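Side-chain contacts in LPXTG cell wall surface protein (Streptococcus gordonii, PDB 4IGB), which probably serves as a peptidoglycan-anchored surface adhesin, of which this chain holds the N-terminal N1 and N2 domains: residues P196-A201 against Y252-V257; N221-N226 against L231-A236; E143-E146 against F150-G153; E209-K214 against A281-Y286; P320-G323 against A328-S331. One frame throughout, in Å; residues are numbered along the deposited sequence.

Contact 1 of 5, residues P196-A201 against Y252-V257. With NA (sodium ion), chain M.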
# COMPACT_ATOMS: atom_id res chain seq x y z
N PRO B 196 0.30 -1.78 -10.06
CA PRO B 196 0.85 -2.60 -11.14
C PRO B 196 0.98 -1.73 -12.39
O PRO B 196 0.09 -0.92 -12.64
CB PRO B 196 -0.25 -3.64 -11.40
CG PRO B 196 -1.23 -3.49 -10.29
CD PRO B 196 -1.09 -2.12 -9.74
N THR B 197 2.05 -1.90 -13.15
CA THR B 197 2.20 -1.17 -14.41
C THR B 197 2.65 -2.09 -15.53
O THR B 197 3.15 -3.19 -15.28
CB THR B 197 3.25 -0.04 -14.29
OG1 THR B 197 4.52 -0.62 -14.02
CG2 THR B 197 2.88 0.92 -13.17
N ASP B 198 2.47 -1.65 -16.76
CA ASP B 198 3.01 -2.38 -17.89
C ASP B 198 2.50 -3.80 -17.98
O ASP B 198 3.24 -4.71 -18.36
CB ASP B 198 4.55 -2.42 -17.85
CG ASP B 198 5.14 -2.82 -19.20
OD1 ASP B 198 4.54 -2.44 -20.23
OD2 ASP B 198 6.16 -3.54 -19.25
N ILE B 199 1.22 -3.99 -17.66
CA ILE B 199 0.61 -5.30 -17.85
C ILE B 199 0.21 -5.42 -19.32
O ILE B 199 -0.89 -5.00 -19.69
CB ILE B 199 -0.64 -5.48 -16.99
CG1 ILE B 199 -0.31 -5.17 -15.53
CG2 ILE B 199 -1.23 -6.90 -17.19
CD1 ILE B 199 0.93 -5.86 -15.03
N ASP B 200 1.09 -6.01 -20.14
CA ASP B 200 0.98 -5.85 -21.59
C ASP B 200 1.55 -6.99 -22.42
O ASP B 200 1.55 -6.92 -23.65
CB ASP B 200 1.64 -4.53 -22.03
CG ASP B 200 3.14 -4.67 -22.24
OD1 ASP B 200 3.77 -5.51 -21.58
OD2 ASP B 200 3.71 -3.92 -23.07
N ALA B 201 2.02 -8.05 -21.78
CA ALA B 201 2.61 -9.15 -22.53
C ALA B 201 1.56 -10.15 -22.99
O ALA B 201 0.68 -10.53 -22.23
CB ALA B 201 3.70 -9.86 -21.73
N TYR B 252 4.43 6.85 -18.95
CA TYR B 252 3.06 7.33 -19.01
C TYR B 252 2.07 6.23 -19.39
O TYR B 252 1.10 5.98 -18.68
CB TYR B 252 2.92 8.51 -19.98
CG TYR B 252 1.53 9.11 -19.94
CD1 TYR B 252 1.24 10.14 -19.07
CD2 TYR B 252 0.51 8.59 -20.72
CE1 TYR B 252 -0.03 10.68 -19.01
CE2 TYR B 252 -0.77 9.11 -20.66
CZ TYR B 252 -1.03 10.16 -19.80
OH TYR B 252 -2.30 10.69 -19.71
N ASN B 253 2.32 5.57 -20.52
CA ASN B 253 1.42 4.53 -20.97
C ASN B 253 1.40 3.31 -20.06
O ASN B 253 0.36 2.70 -19.85
CB ASN B 253 1.75 4.14 -22.42
CG ASN B 253 1.43 5.26 -23.39
OD1 ASN B 253 0.70 6.19 -23.05
ND2 ASN B 253 1.98 5.18 -24.61
N GLU B 254 2.56 2.96 -19.51
CA GLU B 254 2.66 1.79 -18.64
C GLU B 254 1.83 1.94 -17.36
O GLU B 254 1.29 0.96 -16.85
CB GLU B 254 4.12 1.47 -18.32
CG GLU B 254 4.87 0.96 -19.54
CD GLU B 254 6.33 0.72 -19.26
OE1 GLU B 254 6.74 0.89 -18.11
OE2 GLU B 254 7.07 0.37 -20.20
N ASN B 255 1.74 3.16 -16.87
CA ASN B 255 0.92 3.48 -15.71
C ASN B 255 -0.54 3.70 -16.08
O ASN B 255 -1.45 3.15 -15.45
CB ASN B 255 1.44 4.74 -15.03
CG ASN B 255 2.68 4.49 -14.22
OD1 ASN B 255 2.62 4.23 -13.02
ND2 ASN B 255 3.83 4.55 -14.89
N ASN B 256 -0.76 4.51 -17.11
CA ASN B 256 -2.12 4.94 -17.46
C ASN B 256 -2.88 4.00 -18.40
O ASN B 256 -4.08 3.82 -18.24
CB ASN B 256 -2.09 6.37 -18.00
CG ASN B 256 -1.66 7.38 -16.94
OD1 ASN B 256 -2.27 7.48 -15.87
ND2 ASN B 256 -0.58 8.12 -17.21
N VAL B 257 -2.18 3.42 -19.37
CA VAL B 257 -2.82 2.53 -20.32
C VAL B 257 -2.82 1.07 -19.86
O VAL B 257 -3.82 0.34 -20.02
CB VAL B 257 -2.15 2.61 -21.70
CG1 VAL B 257 -2.67 1.50 -22.61
CG2 VAL B 257 -2.39 4.00 -22.34
NA NA M . 6.01 -2.75 -22.41
O HOH W 1 6.43 0.58 -15.64
O HOH W 2 7.88 -1.48 -21.48
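D198 and E254 are joined by a backbone hydrogen bond that ties loop 196-201 to helix 250-256. The amide N of D198 gives its hydrogen to E254 O at 2.9 Å, nearly straight at 164°. S258 OG uses the same carbonyl, so E254 O is gripped twice. The charged groups come next. The side chains of D198 and E254 run side by side, their carboxylates stacked with planes 25° apart. OD2 of D198 sits 4.1 Å from OE2 of E254, a close pair of like charges whose repulsion the adjacent sodium ion probably eases. That ion marks the arrangement as a metal-binding loop of the N1 domain: D198 OD1 binds sodium at 2.6 Å, D200 OD2 at 2.7 Å, and T248 O and a water are further ligands. Another water links the two segments, held by T197 OG1 at 2.8 Å and donating to E254 OE1. T197 adds close van der Waals packing. With OG1 between its backbone N and carbonyl carbon (chi1 63°), its methyl CG2 lies alongside N255 and touches the amide oxygen OD1 at 3.3 Å, while the N255 amide itself is tied to S251 O and K195 NZ.

Contact 2 of 5, residues N221-N226 against L231-A236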
# COMPACT_ATOMS: atom_id res chain seq x y z
N ASN B 221 -10.37 -1.04 -0.93
CA ASN B 221 -11.19 0.14 -0.68
C ASN B 221 -11.34 1.00 -1.93
O ASN B 221 -12.44 1.48 -2.22
CB ASN B 221 -10.57 0.98 0.45
CG ASN B 221 -11.37 2.25 0.74
OD1 ASN B 221 -11.07 3.31 0.20
ND2 ASN B 221 -12.37 2.15 1.58
N LEU B 222 -10.26 1.19 -2.68
CA LEU B 222 -10.31 2.07 -3.85
C LEU B 222 -9.44 1.58 -5.01
O LEU B 222 -8.25 1.27 -4.83
CB LEU B 222 -9.92 3.49 -3.44
CG LEU B 222 -9.82 4.61 -4.49
CD1 LEU B 222 -11.04 4.64 -5.37
CD2 LEU B 222 -9.66 5.96 -3.82
N ARG B 223 -10.04 1.51 -6.19
CA ARG B 223 -9.30 1.15 -7.39
C ARG B 223 -9.33 2.28 -8.41
O ARG B 223 -10.40 2.66 -8.91
CB ARG B 223 -9.86 -0.12 -8.04
CG ARG B 223 -9.07 -0.54 -9.27
CD ARG B 223 -9.97 -0.77 -10.47
NE ARG B 223 -10.56 0.48 -10.96
CZ ARG B 223 -11.43 0.55 -11.96
NH1 ARG B 223 -11.83 -0.55 -12.57
NH2 ARG B 223 -11.90 1.73 -12.35
N LEU B 224 -8.17 2.84 -8.70
CA LEU B 224 -8.10 3.96 -9.62
C LEU B 224 -7.57 3.52 -10.98
O LEU B 224 -6.57 2.82 -11.05
CB LEU B 224 -7.21 5.07 -9.06
CG LEU B 224 -6.92 6.17 -10.09
CD1 LEU B 224 -8.14 7.06 -10.25
CD2 LEU B 224 -5.71 6.99 -9.69
N MET B 225 -8.25 3.93 -12.04
CA MET B 225 -7.73 3.80 -13.40
C MET B 225 -7.73 5.15 -14.07
O MET B 225 -8.50 6.03 -13.72
CB MET B 225 -8.62 2.89 -14.24
CG MET B 225 -8.44 1.42 -14.02
SD MET B 225 -9.51 0.56 -15.17
CE MET B 225 -9.04 -1.15 -14.83
N ASN B 226 -6.87 5.30 -15.06
CA ASN B 226 -6.91 6.46 -15.93
C ASN B 226 -7.82 6.13 -17.11
O ASN B 226 -7.96 4.95 -17.51
CB ASN B 226 -5.50 6.81 -16.38
CG ASN B 226 -5.46 7.94 -17.41
OD1 ASN B 226 -5.56 7.69 -18.60
ND2 ASN B 226 -5.30 9.18 -16.94
N LEU B 231 -6.86 -2.44 -20.12
CA LEU B 231 -6.82 -3.78 -19.54
C LEU B 231 -8.23 -4.33 -19.46
O LEU B 231 -9.18 -3.59 -19.23
CB LEU B 231 -6.20 -3.73 -18.14
CG LEU B 231 -4.83 -3.05 -18.06
CD1 LEU B 231 -4.35 -3.00 -16.62
CD2 LEU B 231 -3.82 -3.77 -18.95
N VAL B 232 -8.37 -5.63 -19.66
CA VAL B 232 -9.66 -6.25 -19.39
C VAL B 232 -9.75 -6.53 -17.88
O VAL B 232 -8.83 -7.13 -17.31
CB VAL B 232 -9.86 -7.55 -20.19
CG1 VAL B 232 -10.99 -8.38 -19.60
CG2 VAL B 232 -10.12 -7.23 -21.66
N GLN B 233 -10.82 -6.07 -17.25
CA GLN B 233 -11.04 -6.36 -15.84
C GLN B 233 -12.02 -7.50 -15.73
O GLN B 233 -13.17 -7.41 -16.17
CB GLN B 233 -11.53 -5.16 -15.05
CG GLN B 233 -11.83 -5.52 -13.59
CD GLN B 233 -12.12 -4.31 -12.73
OE1 GLN B 233 -11.50 -3.25 -12.90
NE2 GLN B 233 -13.09 -4.44 -11.83
N GLU B 234 -11.57 -8.59 -15.14
CA GLU B 234 -12.36 -9.79 -15.14
C GLU B 234 -12.62 -10.21 -13.71
O GLU B 234 -11.69 -10.59 -13.00
CB GLU B 234 -11.60 -10.87 -15.89
CG GLU B 234 -12.11 -12.26 -15.69
CD GLU B 234 -11.33 -13.24 -16.51
OE1 GLU B 234 -11.44 -13.17 -17.76
OE2 GLU B 234 -10.59 -14.06 -15.92
N GLU B 235 -13.88 -10.16 -13.30
CA GLU B 235 -14.25 -10.49 -11.93
C GLU B 235 -14.82 -11.90 -11.81
O GLU B 235 -15.91 -12.20 -12.30
CB GLU B 235 -15.25 -9.46 -11.40
CG GLU B 235 -14.60 -8.12 -11.09
CD GLU B 235 -15.60 -7.01 -10.90
OE1 GLU B 235 -16.81 -7.30 -10.79
OE2 GLU B 235 -15.17 -5.84 -10.86
N ALA B 236 -14.05 -12.77 -11.15
CA ALA B 236 -14.53 -14.10 -10.81
C ALA B 236 -14.93 -14.08 -9.34
O ALA B 236 -14.74 -13.06 -8.65
CB ALA B 236 -13.46 -15.15 -11.08
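Q233 crosses from one strand to meet R223 and M225 of the other. Its CG is anti to the backbone N (chi1 177°) and the chain stays extended, carrying the amide across to the arginine. R223 NH1 donates to Q233 OE1 at 2.7 Å, a bent bond of 138°. The oxygen lies in the guanidinium plane, at its edge, although the amide plane stands almost perpendicular to it. R223 NH2 is bonded in turn to I17 O, which ties the arginine to strand 14-19 as well. W242 NE1 donates to the same Q233 oxygen, and the M225 methyl CE rests 3.8 Å from it. M225 also lays CG over one face of the guanidinium, 3.7 Å above the plane, which helps hold the group in place. Two residues on, E235 brings its carboxylate back to Q233: NE2 donates to E235 OE2 at 2.7 Å, and also to E16 OE2, so partners at both ends fix the rotation of the amide. The contact bridges two sheets. Strand 220-226 runs between 14-19 and 261-264, strand 232-235 edges the eight-stranded sheet beside 239-243, and Y216 of helix 216-219 packs against both R223 and Q233.

Contact 3 of 5, residues E143-E146 against F150-G153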
# COMPACT_ATOMS: atom_id res chain seq x y z
N GLU B 143 17.20 -3.06 -8.61
CA GLU B 143 16.73 -1.79 -9.13
C GLU B 143 17.10 -1.61 -10.60
O GLU B 143 17.32 -0.50 -11.05
CB GLU B 143 17.20 -0.63 -8.24
CG GLU B 143 16.56 -0.67 -6.86
CD GLU B 143 17.07 0.42 -5.92
OE1 GLU B 143 16.24 1.15 -5.36
OE2 GLU B 143 18.29 0.53 -5.72
N LEU B 144 17.14 -2.71 -11.34
CA LEU B 144 17.41 -2.63 -12.78
C LEU B 144 16.37 -1.76 -13.51
O LEU B 144 16.71 -1.07 -14.46
CB LEU B 144 17.39 -4.00 -13.46
CG LEU B 144 18.36 -5.12 -13.11
CD1 LEU B 144 18.45 -6.08 -14.30
CD2 LEU B 144 19.73 -4.57 -12.74
N TRP B 145 15.12 -1.84 -13.07
CA TRP B 145 13.99 -1.26 -13.80
C TRP B 145 13.42 -0.04 -13.10
O TRP B 145 13.20 1.00 -13.73
CB TRP B 145 12.91 -2.33 -14.00
CG TRP B 145 13.49 -3.62 -14.48
CD1 TRP B 145 13.43 -4.83 -13.85
CD2 TRP B 145 14.23 -3.82 -15.68
NE1 TRP B 145 14.09 -5.78 -14.60
CE2 TRP B 145 14.59 -5.19 -15.73
CE3 TRP B 145 14.63 -2.98 -16.73
CZ2 TRP B 145 15.33 -5.73 -16.78
CZ3 TRP B 145 15.36 -3.53 -17.78
CH2 TRP B 145 15.70 -4.89 -17.79
N GLU B 146 13.16 -0.17 -11.80
CA GLU B 146 12.72 0.94 -10.97
C GLU B 146 13.49 0.88 -9.66
O GLU B 146 14.03 -0.17 -9.30
CB GLU B 146 11.24 0.81 -10.58
CG GLU B 146 10.27 0.51 -11.69
CD GLU B 146 8.86 0.30 -11.14
OE1 GLU B 146 8.64 0.50 -9.92
OE2 GLU B 146 7.96 -0.07 -11.93
N PHE B 150 10.54 -4.97 -6.53
CA PHE B 150 10.80 -6.38 -6.80
C PHE B 150 10.12 -6.80 -8.10
O PHE B 150 9.20 -6.13 -8.59
CB PHE B 150 10.36 -7.26 -5.63
CG PHE B 150 8.93 -7.09 -5.21
CD1 PHE B 150 7.92 -7.81 -5.84
CD2 PHE B 150 8.59 -6.23 -4.17
CE1 PHE B 150 6.60 -7.67 -5.45
CE2 PHE B 150 7.26 -6.08 -3.78
CZ PHE B 150 6.26 -6.82 -4.41
N GLU B 151 10.59 -7.91 -8.66
CA GLU B 151 10.10 -8.38 -9.94
C GLU B 151 9.57 -9.80 -9.83
O GLU B 151 10.23 -10.66 -9.28
CB GLU B 151 11.26 -8.36 -10.94
CG GLU B 151 10.96 -8.93 -12.32
CD GLU B 151 12.04 -8.55 -13.32
OE1 GLU B 151 12.91 -7.72 -12.95
OE2 GLU B 151 12.03 -9.08 -14.46
N ILE B 152 8.36 -10.03 -10.34
CA ILE B 152 7.80 -11.37 -10.39
C ILE B 152 7.60 -11.76 -11.85
O ILE B 152 7.11 -10.95 -12.64
CB ILE B 152 6.46 -11.45 -9.65
CG1 ILE B 152 6.63 -10.98 -8.21
CG2 ILE B 152 5.93 -12.87 -9.67
CD1 ILE B 152 5.34 -10.79 -7.47
N GLY B 153 8.00 -12.97 -12.22
CA GLY B 153 7.93 -13.38 -13.61
C GLY B 153 8.86 -14.55 -13.91
O GLY B 153 9.60 -14.98 -13.03
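W145 and E151 meet through one carboxylate oxygen laid against the edge of the indole. On the tight side, E151 OE1 lies near the ring plane beside the pyrrole part, 2.8 Å from W145 NE1 and 3.1 Å from W145 CD1. Because it sits partly toward CD1 instead of straight out from the N-H, the NE1 to OE1 hydrogen bond is bent to 122° and weak. The stronger partner of W145 NE1 is Y157 OH. E151 is a buried acid with CG anti to its backbone N (chi1 176°), and its extended chain reaches from the strand to the indole. The other oxygen, OE2, is hydrogen-bonded to S280 OG and to Y157 OH, so the carboxylate is held from both ends and probably carries its negative charge in a well-provided polar setting. The carboxylate plane is turned 60° from that of the indole. The looser side belongs to the tryptophan, which is exposed as a whole. L144 CB covers one ring face from 3.7 Å, and the ring of Y65 meets the indole, but no other residue pair joins the two segments. Segment 143-146 is part of the loop from strand 135-142 into strand 149-153, antiparallel neighbours in the six-stranded sheet. On its other flank strand 149-153 pairs with 280-287, whose V282 also touches W145.

Contact 4 of 5, residues E209-K214 against A281-Y286. With SO4 (sulfate ion), chain J.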
# COMPACT_ATOMS: atom_id res chain seq x y z
N GLU B 209 -0.39 -11.73 -19.87
CA GLU B 209 0.09 -11.23 -18.60
C GLU B 209 -1.07 -10.73 -17.75
O GLU B 209 -1.87 -9.90 -18.20
CB GLU B 209 1.08 -10.10 -18.83
CG GLU B 209 1.71 -9.58 -17.55
CD GLU B 209 2.82 -8.59 -17.83
OE1 GLU B 209 2.88 -8.05 -18.96
OE2 GLU B 209 3.65 -8.37 -16.92
N THR B 210 -1.14 -11.22 -16.52
CA THR B 210 -2.28 -10.95 -15.65
C THR B 210 -1.84 -10.62 -14.22
O THR B 210 -1.02 -11.35 -13.64
CB THR B 210 -3.18 -12.19 -15.56
OG1 THR B 210 -3.57 -12.59 -16.88
CG2 THR B 210 -4.41 -11.92 -14.71
N PHE B 211 -2.36 -9.51 -13.69
CA PHE B 211 -2.25 -9.18 -12.27
C PHE B 211 -3.62 -9.40 -11.64
O PHE B 211 -4.64 -9.03 -12.23
CB PHE B 211 -1.89 -7.70 -12.09
CG PHE B 211 -1.81 -7.25 -10.64
CD1 PHE B 211 -0.66 -7.48 -9.88
CD2 PHE B 211 -2.86 -6.59 -10.04
CE1 PHE B 211 -0.58 -7.07 -8.55
CE2 PHE B 211 -2.79 -6.17 -8.71
CZ PHE B 211 -1.64 -6.41 -7.97
N TYR B 212 -3.65 -10.01 -10.46
CA TYR B 212 -4.94 -10.18 -9.81
C TYR B 212 -4.91 -9.94 -8.31
O TYR B 212 -3.87 -9.97 -7.68
CB TYR B 212 -5.54 -11.54 -10.12
CG TYR B 212 -4.77 -12.76 -9.65
CD1 TYR B 212 -3.93 -13.46 -10.52
CD2 TYR B 212 -4.92 -13.24 -8.36
CE1 TYR B 212 -3.26 -14.58 -10.10
CE2 TYR B 212 -4.27 -14.37 -7.94
CZ TYR B 212 -3.43 -15.04 -8.81
OH TYR B 212 -2.77 -16.17 -8.38
N VAL B 213 -6.08 -9.67 -7.76
CA VAL B 213 -6.25 -9.51 -6.33
C VAL B 213 -7.32 -10.49 -5.90
O VAL B 213 -8.44 -10.44 -6.40
CB VAL B 213 -6.70 -8.10 -5.98
CG1 VAL B 213 -6.96 -7.96 -4.48
CG2 VAL B 213 -5.67 -7.08 -6.47
N LYS B 214 -6.96 -11.40 -5.01
CA LYS B 214 -7.91 -12.34 -4.44
C LYS B 214 -8.86 -11.62 -3.48
O LYS B 214 -8.45 -10.66 -2.84
CB LYS B 214 -7.17 -13.47 -3.72
CG LYS B 214 -6.56 -14.49 -4.69
CD LYS B 214 -5.51 -15.36 -4.02
CE LYS B 214 -6.07 -16.22 -2.88
NZ LYS B 214 -4.92 -16.79 -2.08
N ALA B 281 6.84 -8.60 -14.33
CA ALA B 281 6.40 -7.26 -13.97
C ALA B 281 7.11 -6.80 -12.71
O ALA B 281 7.59 -7.61 -11.92
CB ALA B 281 4.88 -7.23 -13.77
N VAL B 282 7.14 -5.49 -12.52
CA VAL B 282 7.92 -4.89 -11.45
C VAL B 282 6.96 -4.20 -10.50
O VAL B 282 6.02 -3.52 -10.94
CB VAL B 282 8.95 -3.88 -12.02
CG1 VAL B 282 9.75 -3.24 -10.90
CG2 VAL B 282 9.88 -4.56 -13.00
N PHE B 283 7.19 -4.37 -9.21
CA PHE B 283 6.29 -3.84 -8.20
C PHE B 283 7.03 -3.12 -7.09
O PHE B 283 8.10 -3.55 -6.65
CB PHE B 283 5.49 -4.97 -7.55
CG PHE B 283 4.75 -5.83 -8.52
CD1 PHE B 283 3.45 -5.51 -8.89
CD2 PHE B 283 5.35 -6.95 -9.06
CE1 PHE B 283 2.76 -6.31 -9.79
CE2 PHE B 283 4.67 -7.76 -9.95
CZ PHE B 283 3.37 -7.44 -10.32
N GLY B 284 6.42 -2.05 -6.60
CA GLY B 284 6.83 -1.46 -5.34
C GLY B 284 5.68 -1.56 -4.35
O GLY B 284 4.61 -2.04 -4.70
N LEU B 285 5.89 -1.11 -3.12
CA LEU B 285 4.78 -1.01 -2.19
C LEU B 285 4.67 0.43 -1.75
O LEU B 285 5.67 1.11 -1.56
CB LEU B 285 4.96 -1.94 -0.99
CG LEU B 285 5.15 -3.43 -1.27
CD1 LEU B 285 5.40 -4.15 0.05
CD2 LEU B 285 3.92 -3.99 -1.96
N TYR B 286 3.44 0.91 -1.58
CA TYR B 286 3.23 2.33 -1.36
C TYR B 286 2.23 2.59 -0.24
O TYR B 286 1.50 1.68 0.20
CB TYR B 286 2.69 2.99 -2.62
CG TYR B 286 3.43 2.70 -3.90
CD1 TYR B 286 4.29 3.65 -4.46
CD2 TYR B 286 3.25 1.51 -4.59
CE1 TYR B 286 4.96 3.40 -5.65
CE2 TYR B 286 3.92 1.25 -5.79
CZ TYR B 286 4.77 2.21 -6.31
OH TYR B 286 5.43 1.95 -7.49
S SO4 J . 6.99 4.76 -9.16
O1 SO4 J . 6.32 5.09 -10.42
O2 SO4 J . 6.78 3.36 -8.86
O3 SO4 J . 6.44 5.60 -8.10
O4 SO4 J . 8.43 4.99 -9.30
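F211 and F283 meet at their peripheries without stacking. Their planes are inclined at 33° and the centroids are 5.8 Å apart. The F211 atoms that touch are CD1 and CE1, each 3.6 Å from F283 CE1. The two side chains leave their strands with different first torsions: CG of F211 is anti to the backbone N (chi1 178°), whereas CG of F283 is anti to the carbonyl carbon (chi1 -55°), which slants one ring across the other. P196 packs on F211, while I152 and Y273 pack on F283. Toward the start of the strands, E209, its chain extended, brings OE2 to 3.6 Å from A281 CB. This buried carboxylate is well supplied with donors: Y273 OH bonds to OE2, and the backbone N atoms of D200 and A201 both reach OE1. The acid thereby braces the loop that carries two of the sodium ligands. Strand 210-214 belongs to the eight-stranded sheet and strand 280-287 to the six-stranded one, so the phenylalanines form part of the apolar layer where two sheets of N1 face each other, the arrangement of a β-sandwich.

Contact 5 of 5, residues P320-G323 against A328-S331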
# COMPACT_ATOMS: atom_id res chain seq x y z
N PRO B 320 -4.84 16.41 2.22
CA PRO B 320 -4.15 15.78 1.09
C PRO B 320 -4.75 16.19 -0.25
O PRO B 320 -5.97 16.30 -0.36
CB PRO B 320 -4.40 14.28 1.31
CG PRO B 320 -4.94 14.15 2.66
CD PRO B 320 -5.59 15.43 3.02
N VAL B 321 -3.91 16.38 -1.25
CA VAL B 321 -4.37 16.74 -2.58
C VAL B 321 -4.76 15.51 -3.41
O VAL B 321 -3.93 14.64 -3.65
CB VAL B 321 -3.30 17.55 -3.35
CG1 VAL B 321 -3.75 17.83 -4.79
CG2 VAL B 321 -2.97 18.86 -2.60
N PRO B 322 -6.02 15.46 -3.86
CA PRO B 322 -6.55 14.32 -4.62
C PRO B 322 -5.85 14.20 -5.96
O PRO B 322 -5.64 15.20 -6.64
CB PRO B 322 -8.02 14.70 -4.84
CG PRO B 322 -8.32 15.72 -3.79
CD PRO B 322 -7.05 16.49 -3.63
N GLY B 323 -5.50 12.97 -6.34
CA GLY B 323 -4.80 12.75 -7.59
C GLY B 323 -3.32 13.00 -7.43
O GLY B 323 -2.54 12.85 -8.37
N ALA B 328 -7.62 9.66 -5.07
CA ALA B 328 -8.78 10.37 -5.60
C ALA B 328 -9.46 11.17 -4.51
O ALA B 328 -9.16 11.01 -3.32
CB ALA B 328 -9.77 9.40 -6.21
N ALA B 329 -10.38 12.04 -4.93
CA ALA B 329 -11.09 12.90 -4.00
C ALA B 329 -11.76 12.06 -2.93
O ALA B 329 -12.34 11.02 -3.21
CB ALA B 329 -12.11 13.76 -4.75
N PRO B 330 -11.67 12.51 -1.67
CA PRO B 330 -12.21 11.74 -0.55
C PRO B 330 -13.72 11.78 -0.51
O PRO B 330 -14.33 12.75 -0.98
CB PRO B 330 -11.64 12.45 0.67
CG PRO B 330 -11.44 13.87 0.22
CD PRO B 330 -11.07 13.79 -1.24
N SER B 331 -14.32 10.73 0.04
CA SER B 331 -15.75 10.69 0.28
C SER B 331 -16.07 11.19 1.68
O SER B 331 -17.20 11.60 1.96
CB SER B 331 -16.24 9.25 0.12
OG SER B 331 -15.95 8.79 -1.20
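Extended, polyproline-like backbone torsions at P322 (phi -66°) and A329 (phi -56°) bring the P322 ring against the chain at A329. The atom that leads is P322 CB, which sits 3.6 Å from A329 N and 3.7 Å from A329 CA, so the ring rests mainly on backbone. The carbonyl carbon A328 C lies only slightly farther, at 3.8 Å from P322 CB. The methyl of A329 comes to the flank of the ring, with its CB 4.2 Å from P322 CB. Farther along, P322 CG faces P330 CD at 4.2 Å, a ring-to-ring touch by CH2 groups. The whole contact is van der Waals packing between short apolar groups. Next to it the chain turns at G323, which has a positive phi of 82° and whose N still lies 4.1 Å from A328 N. Polar ties come from neighbours: D325 OD2 accepts from V321 N within the same loop, and D418 OD1 accepts from S331 N. P320 and P330 both lean on V417 of strand 409-417, while A328, though its CB points away from P322, touches I17 of strand 14-19. This is a proline-rich connecting loop between strands 310-317 and 333-338 of the N2 domain, a β-rich module of the adhesin clan, packed where N2 meets strand 14-19.

How the contacts relate
Contacts 2 and 4 are buried, contacts 1 and 3 partly so, and contact 5 lies at the surface. The first four belong to N1. Contacts 3 and 4 share a sheet, in which strands 149-153 and 280-287 are hydrogen-bonded neighbours, yet one is polar and the other mainly aromatic. Contact 1 adjoins contact 4 through E209, which ties down the sodium loop, and packs against contact 2 where I199 and N256 meet L231 and N226. Contact 2 joins strands by a charged and amide network, while contact 5, in N2, relies on prolines and alanines; L222 against A328 is where the two touch.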